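Long-range contact in lipase-specific foldase (Burkholderia glumae, PDB 2ES4), which assists the folding of the extracellular lipase as that enzyme passes through the periplasm: residues A278-R290 with T314-D328. Residues are numbered along the deposited sequence; the frame is centred on the assembly and turned at random.
Sequences AWQTRYQAYAAER and TFTAPGEAIRAASLD
Asp-328 collects three donors from helix 263-294 on its carboxylate. Tyr-283 OH gives a short hydrogen bond of 2.5 Å to Asp-328 OD1 on the anti lone pair, while Tyr-286 OH reaches Asp-328 OD2, 2.6 Å away, on the syn side. Arg-290 NH1 adds a salt bridge to Asp-328 OD1 at 2.9 Å, coming from well above the carboxylate plane although OD1 lies in the plane of the guanidinium. Both oxygens are bound, which should restrict rotation of the carboxylate. At the other end of the interface Arg-282 grips Glu-320 end-on in a two-pronged salt bridge, Arg-282 NH1 to Glu-320 OE1 (2.8 Å) and NH2 to OE2 (3.0 Å), the two planes nearly parallel (6°) but slightly stepped, so that each bond is tilted out of both. Between these polar ends, Trp-279 enters as a knob among Glu-320, Arg-323, Ala-324 and Leu-327. The extended chain of Arg-323 runs over one indole face, and its guanidinium lies flat on the ring, a cation-pi stack with Arg-323 CZ 3.8 Å from the centroid of the five-membered ring of Trp-279. Leu-327 CD2 sits over the centre of the Tyr-283 ring in a CH-pi contact. In this strand-free, helical chain, helices 263-294, 300-314 and 320-328 follow one another, and the last returns to cross the 278-290 part of the first at -66°, with Gly-319 as its N-cap. Phe-315, in the loop before it, turns an edge to the face of Tyr-286, Phe-315 CE2 3.4 Å from Tyr-286 CG, and completes an aromatic cluster with Trp-279. Its CG stands anti to the carbonyl carbon (chi1 -58°), which directs the ring toward helix 263-294, while Thr-314 CG2 covers one face. Farther out, Ile-307 and Leu-310 of helix 300-314 pack against Tyr-286, and helix 320-328 also meets the chain of another protein, where Arg-323 NH2 forms a salt bridge with an acidic side chain.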
loop_
_atom_site.group_PDB
_atom_site.type_symbol
_atom_site.label_atom_id
_atom_site.label_comp_id
_atom_site.label_asym_id
_atom_site.label_seq_id
_atom_site.Cartn_x
_atom_site.Cartn_y
_atom_site.Cartn_z
ATOM N N ALA B 278 4.913 23.678 -21.109
ATOM C CA ALA B 278 3.801 23.926 -22.031
ATOM C C ALA B 278 2.481 23.868 -21.280
ATOM O O ALA B 278 1.591 24.688 -21.523
ATOM C CB ALA B 278 3.799 22.926 -23.141
ATOM N N TRP B 279 2.379 22.923 -20.344
ATOM C CA TRP B 279 1.180 22.788 -19.524
ATOM C C TRP B 279 0.984 24.051 -18.691
ATOM O O TRP B 279 -0.126 24.591 -18.634
ATOM C CB TRP B 279 1.265 21.551 -18.610
ATOM C CG TRP B 279 0.282 21.568 -17.451
ATOM C CD1 TRP B 279 0.568 21.845 -16.141
ATOM C CD2 TRP B 279 -1.134 21.362 -17.520
ATOM N NE1 TRP B 279 -0.583 21.835 -15.390
ATOM C CE2 TRP B 279 -1.644 21.542 -16.207
ATOM C CE3 TRP B 279 -2.030 21.045 -18.563
ATOM C CZ2 TRP B 279 -3.017 21.415 -15.903
ATOM C CZ3 TRP B 279 -3.403 20.916 -18.263
ATOM C CH2 TRP B 279 -3.879 21.102 -16.938
ATOM N N GLN B 280 2.053 24.497 -18.031
ATOM C CA GLN B 280 1.991 25.696 -17.199
ATOM C C GLN B 280 1.549 26.907 -18.005
ATOM O O GLN B 280 0.696 27.664 -17.556
ATOM C CB GLN B 280 3.333 25.974 -16.533
ATOM C CG GLN B 280 3.700 24.971 -15.447
ATOM C CD GLN B 280 5.126 25.143 -14.952
ATOM O OE1 GLN B 280 5.516 26.227 -14.511
ATOM N NE2 GLN B 280 5.911 24.070 -15.016
ATOM N N THR B 281 2.064 27.032 -19.227
ATOM C CA THR B 281 1.702 28.143 -20.104
ATOM C C THR B 281 0.228 28.079 -20.504
ATOM O O THR B 281 -0.476 29.096 -20.463
ATOM C CB THR B 281 2.582 28.167 -21.361
ATOM O OG1 THR B 281 3.941 28.407 -20.982
ATOM C CG2 THR B 281 2.135 29.256 -22.340
ATOM N N ARG B 282 -0.232 26.886 -20.878
ATOM C CA ARG B 282 -1.624 26.697 -21.275
ATOM C C ARG B 282 -2.581 26.897 -20.109
ATOM O O ARG B 282 -3.638 27.511 -20.276
ATOM C CB ARG B 282 -1.832 25.321 -21.903
ATOM C CG ARG B 282 -1.123 25.147 -23.247
ATOM C CD ARG B 282 -1.405 23.790 -23.893
ATOM N NE ARG B 282 -0.769 22.668 -23.197
ATOM C CZ ARG B 282 -1.412 21.766 -22.456
ATOM N NH1 ARG B 282 -2.730 21.844 -22.287
ATOM N NH2 ARG B 282 -0.737 20.770 -21.894
ATOM N N TYR B 283 -2.191 26.429 -18.921
ATOM C CA TYR B 283 -3.029 26.593 -17.742
ATOM C C TYR B 283 -3.130 28.071 -17.360
ATOM O O TYR B 283 -4.209 28.545 -16.993
ATOM C CB TYR B 283 -2.511 25.769 -16.556
ATOM C CG TYR B 283 -3.367 25.948 -15.324
ATOM C CD1 TYR B 283 -4.663 25.393 -15.259
ATOM C CD2 TYR B 283 -2.932 26.765 -14.258
ATOM C CE1 TYR B 283 -5.509 25.655 -14.163
ATOM C CE2 TYR B 283 -3.770 27.031 -13.164
ATOM C CZ TYR B 283 -5.053 26.478 -13.126
ATOM O OH TYR B 283 -5.861 26.742 -12.051
ATOM N N GLN B 284 -2.008 28.786 -17.440
ATOM C CA GLN B 284 -1.983 30.211 -17.111
ATOM C C GLN B 284 -2.835 31.045 -18.068
ATOM O O GLN B 284 -3.476 32.010 -17.642
ATOM C CB GLN B 284 -0.554 30.742 -17.074
ATOM C CG GLN B 284 0.273 30.212 -15.911
ATOM N N ALA B 285 -2.868 30.654 -19.344
ATOM C CA ALA B 285 -3.674 31.360 -20.351
ATOM C C ALA B 285 -5.145 31.100 -20.060
ATOM O O ALA B 285 -5.970 32.016 -20.098
ATOM C CB ALA B 285 -3.323 30.892 -21.749
ATOM N N TYR B 286 -5.452 29.854 -19.709
ATOM C CA TYR B 286 -6.805 29.468 -19.356
ATOM C C TYR B 286 -7.237 30.245 -18.107
ATOM O O TYR B 286 -8.368 30.720 -18.040
ATOM C CB TYR B 286 -6.869 27.961 -19.094
ATOM C CG TYR B 286 -7.956 27.541 -18.129
ATOM C CD1 TYR B 286 -9.307 27.533 -18.520
ATOM C CD2 TYR B 286 -7.642 27.235 -16.789
ATOM C CE1 TYR B 286 -10.319 27.245 -17.594
ATOM C CE2 TYR B 286 -8.641 26.949 -15.859
ATOM C CZ TYR B 286 -9.973 26.959 -16.267
ATOM O OH TYR B 286 -10.956 26.683 -15.357
ATOM N N ALA B 287 -6.346 30.314 -17.115
ATOM C CA ALA B 287 -6.622 31.010 -15.855
ATOM C C ALA B 287 -7.094 32.448 -16.048
ATOM O O ALA B 287 -7.962 32.912 -15.309
ATOM C CB ALA B 287 -5.415 30.971 -14.944
ATOM N N ALA B 288 -6.547 33.130 -17.054
ATOM C CA ALA B 288 -6.944 34.508 -17.360
ATOM C C ALA B 288 -8.382 34.542 -17.876
ATOM O O ALA B 288 -9.160 35.424 -17.504
ATOM C CB ALA B 288 -6.011 35.124 -18.375
ATOM N N GLU B 289 -8.733 33.550 -18.695
ATOM C CA GLU B 289 -10.081 33.428 -19.248
ATOM C C GLU B 289 -11.067 33.011 -18.171
ATOM O O GLU B 289 -12.214 33.467 -18.154
ATOM C CB GLU B 289 -10.105 32.414 -20.395
ATOM C CG GLU B 289 -9.597 32.943 -21.720
ATOM C CD GLU B 289 -10.475 34.044 -22.277
ATOM O OE1 GLU B 289 -10.202 35.223 -21.971
ATOM O OE2 GLU B 289 -11.445 33.735 -23.002
ATOM N N ARG B 290 -10.602 32.149 -17.268
ATOM C CA ARG B 290 -11.401 31.671 -16.142
ATOM C C ARG B 290 -11.752 32.854 -15.246
ATOM O O ARG B 290 -12.897 32.991 -14.810
ATOM C CB ARG B 290 -10.612 30.636 -15.344
ATOM C CG ARG B 290 -11.270 30.166 -14.056
ATOM C CD ARG B 290 -10.228 29.671 -13.080
ATOM N NE ARG B 290 -9.327 30.746 -12.668
ATOM C CZ ARG B 290 -8.080 30.571 -12.239
ATOM N NH1 ARG B 290 -7.558 29.352 -12.159
ATOM N NH2 ARG B 290 -7.342 31.623 -11.915
ATOM N N THR B 314 -11.182 24.101 -23.545
ATOM C CA THR B 314 -9.761 24.442 -23.557
ATOM C C THR B 314 -8.818 23.241 -23.439
ATOM O O THR B 314 -7.757 23.212 -24.072
ATOM C CB THR B 314 -9.441 25.449 -22.418
ATOM O OG1 THR B 314 -10.296 26.594 -22.542
ATOM C CG2 THR B 314 -7.993 25.911 -22.471
ATOM N N PHE B 315 -9.184 22.287 -22.591
ATOM C CA PHE B 315 -8.364 21.108 -22.348
ATOM C C PHE B 315 -9.089 19.882 -22.863
ATOM O O PHE B 315 -9.980 19.348 -22.196
ATOM C CB PHE B 315 -8.096 20.979 -20.851
ATOM C CG PHE B 315 -7.416 22.168 -20.254
ATOM C CD1 PHE B 315 -6.046 22.393 -20.474
ATOM C CD2 PHE B 315 -8.145 23.086 -19.484
ATOM C CE1 PHE B 315 -5.404 23.528 -19.934
ATOM C CE2 PHE B 315 -7.518 24.217 -18.941
ATOM C CZ PHE B 315 -6.148 24.441 -19.165
ATOM N N THR B 316 -8.714 19.450 -24.063
ATOM C CA THR B 316 -9.358 18.306 -24.687
ATOM C C THR B 316 -8.555 17.015 -24.712
ATOM O O THR B 316 -9.068 15.969 -25.123
ATOM C CB THR B 316 -9.870 18.659 -26.078
ATOM O OG1 THR B 316 -8.796 19.148 -26.883
ATOM C CG2 THR B 316 -10.966 19.730 -25.987
ATOM N N ALA B 317 -7.289 17.086 -24.297
ATOM C CA ALA B 317 -6.459 15.882 -24.192
ATOM C C ALA B 317 -7.077 15.170 -22.985
ATOM O O ALA B 317 -7.368 15.827 -21.974
ATOM C CB ALA B 317 -5.012 16.241 -23.898
ATOM N N PRO B 318 -7.345 13.851 -23.087
ATOM C CA PRO B 318 -7.944 13.122 -21.961
ATOM C C PRO B 318 -7.256 13.339 -20.610
ATOM O O PRO B 318 -6.030 13.264 -20.503
ATOM C CB PRO B 318 -7.849 11.675 -22.412
ATOM C CG PRO B 318 -8.026 11.790 -23.900
ATOM C CD PRO B 318 -7.131 12.944 -24.234
ATOM N N GLY B 319 -8.059 13.709 -19.616
ATOM C CA GLY B 319 -7.537 13.947 -18.285
ATOM C C GLY B 319 -7.153 15.373 -17.930
ATOM O O GLY B 319 -7.171 15.727 -16.747
ATOM N N GLU B 320 -6.827 16.202 -18.921
ATOM C CA GLU B 320 -6.428 17.577 -18.635
ATOM C C GLU B 320 -7.514 18.500 -18.091
ATOM O O GLU B 320 -7.218 19.386 -17.290
ATOM C CB GLU B 320 -5.745 18.215 -19.832
ATOM C CG GLU B 320 -4.372 17.638 -20.129
ATOM C CD GLU B 320 -3.544 18.524 -21.044
ATOM O OE1 GLU B 320 -4.105 19.428 -21.698
ATOM O OE2 GLU B 320 -2.314 18.327 -21.094
ATOM N N ALA B 321 -8.765 18.295 -18.503
ATOM C CA ALA B 321 -9.863 19.130 -17.993
ATOM C C ALA B 321 -10.027 18.872 -16.499
ATOM O O ALA B 321 -10.208 19.805 -15.708
ATOM C CB ALA B 321 -11.145 18.831 -18.725
ATOM N N ILE B 322 -9.883 17.605 -16.118
ATOM C CA ILE B 322 -9.980 17.201 -14.720
ATOM C C ILE B 322 -8.811 17.786 -13.939
ATOM O O ILE B 322 -8.984 18.245 -12.807
ATOM C CB ILE B 322 -10.002 15.662 -14.576
ATOM C CG1 ILE B 322 -11.294 15.109 -15.187
ATOM C CG2 ILE B 322 -9.888 15.254 -13.105
ATOM C CD1 ILE B 322 -11.460 13.607 -15.063
ATOM N N ARG B 323 -7.633 17.799 -14.562
ATOM C CA ARG B 323 -6.445 18.343 -13.919
ATOM C C ARG B 323 -6.555 19.839 -13.701
ATOM O O ARG B 323 -6.169 20.341 -12.645
ATOM C CB ARG B 323 -5.184 18.042 -14.726
ATOM C CG ARG B 323 -3.918 18.227 -13.902
ATOM C CD ARG B 323 -2.662 18.007 -14.706
ATOM N NE ARG B 323 -1.476 18.314 -13.907
ATOM C CZ ARG B 323 -0.258 18.506 -14.404
ATOM N NH1 ARG B 323 -0.042 18.424 -15.712
ATOM N NH2 ARG B 323 0.752 18.778 -13.590
ATOM N N ALA B 324 -7.099 20.546 -14.688
ATOM C CA ALA B 324 -7.264 21.991 -14.567
ATOM C C ALA B 324 -8.249 22.309 -13.442
ATOM O O ALA B 324 -8.050 23.271 -12.700
ATOM C CB ALA B 324 -7.737 22.578 -15.862
ATOM N N ALA B 325 -9.263 21.455 -13.276
ATOM C CA ALA B 325 -10.265 21.622 -12.214
ATOM C C ALA B 325 -9.591 21.498 -10.857
ATOM O O ALA B 325 -9.880 22.275 -9.940
ATOM C CB ALA B 325 -11.379 20.596 -12.355
ATOM N N SER B 326 -8.640 20.565 -10.766
ATOM C CA SER B 326 -7.862 20.343 -9.552
ATOM C C SER B 326 -7.023 21.571 -9.230
ATOM O O SER B 326 -7.045 22.051 -8.100
ATOM C CB SER B 326 -6.952 19.125 -9.705
ATOM O OG SER B 326 -5.995 19.069 -8.657
ATOM N N LEU B 327 -6.305 22.083 -10.228
ATOM C CA LEU B 327 -5.485 23.270 -10.026
ATOM C C LEU B 327 -6.298 24.502 -9.655
ATOM O O LEU B 327 -5.840 25.340 -8.880
ATOM C CB LEU B 327 -4.593 23.546 -11.228
ATOM C CG LEU B 327 -3.204 22.901 -11.245
ATOM C CD1 LEU B 327 -3.288 21.427 -10.933
ATOM C CD2 LEU B 327 -2.524 23.140 -12.580
ATOM N N ASP B 328 -7.528 24.568 -10.158
ATOM C CA ASP B 328 -8.431 25.683 -9.854
ATOM C C ASP B 328 -8.871 25.697 -8.389
ATOM O O ASP B 328 -9.260 26.744 -7.863
ATOM C CB ASP B 328 -9.687 25.624 -10.723
ATOM C CG ASP B 328 -9.446 26.058 -12.157
ATOM O OD1 ASP B 328 -8.361 26.575 -12.489
ATOM O OD2 ASP B 328 -10.380 25.898 -12.963
#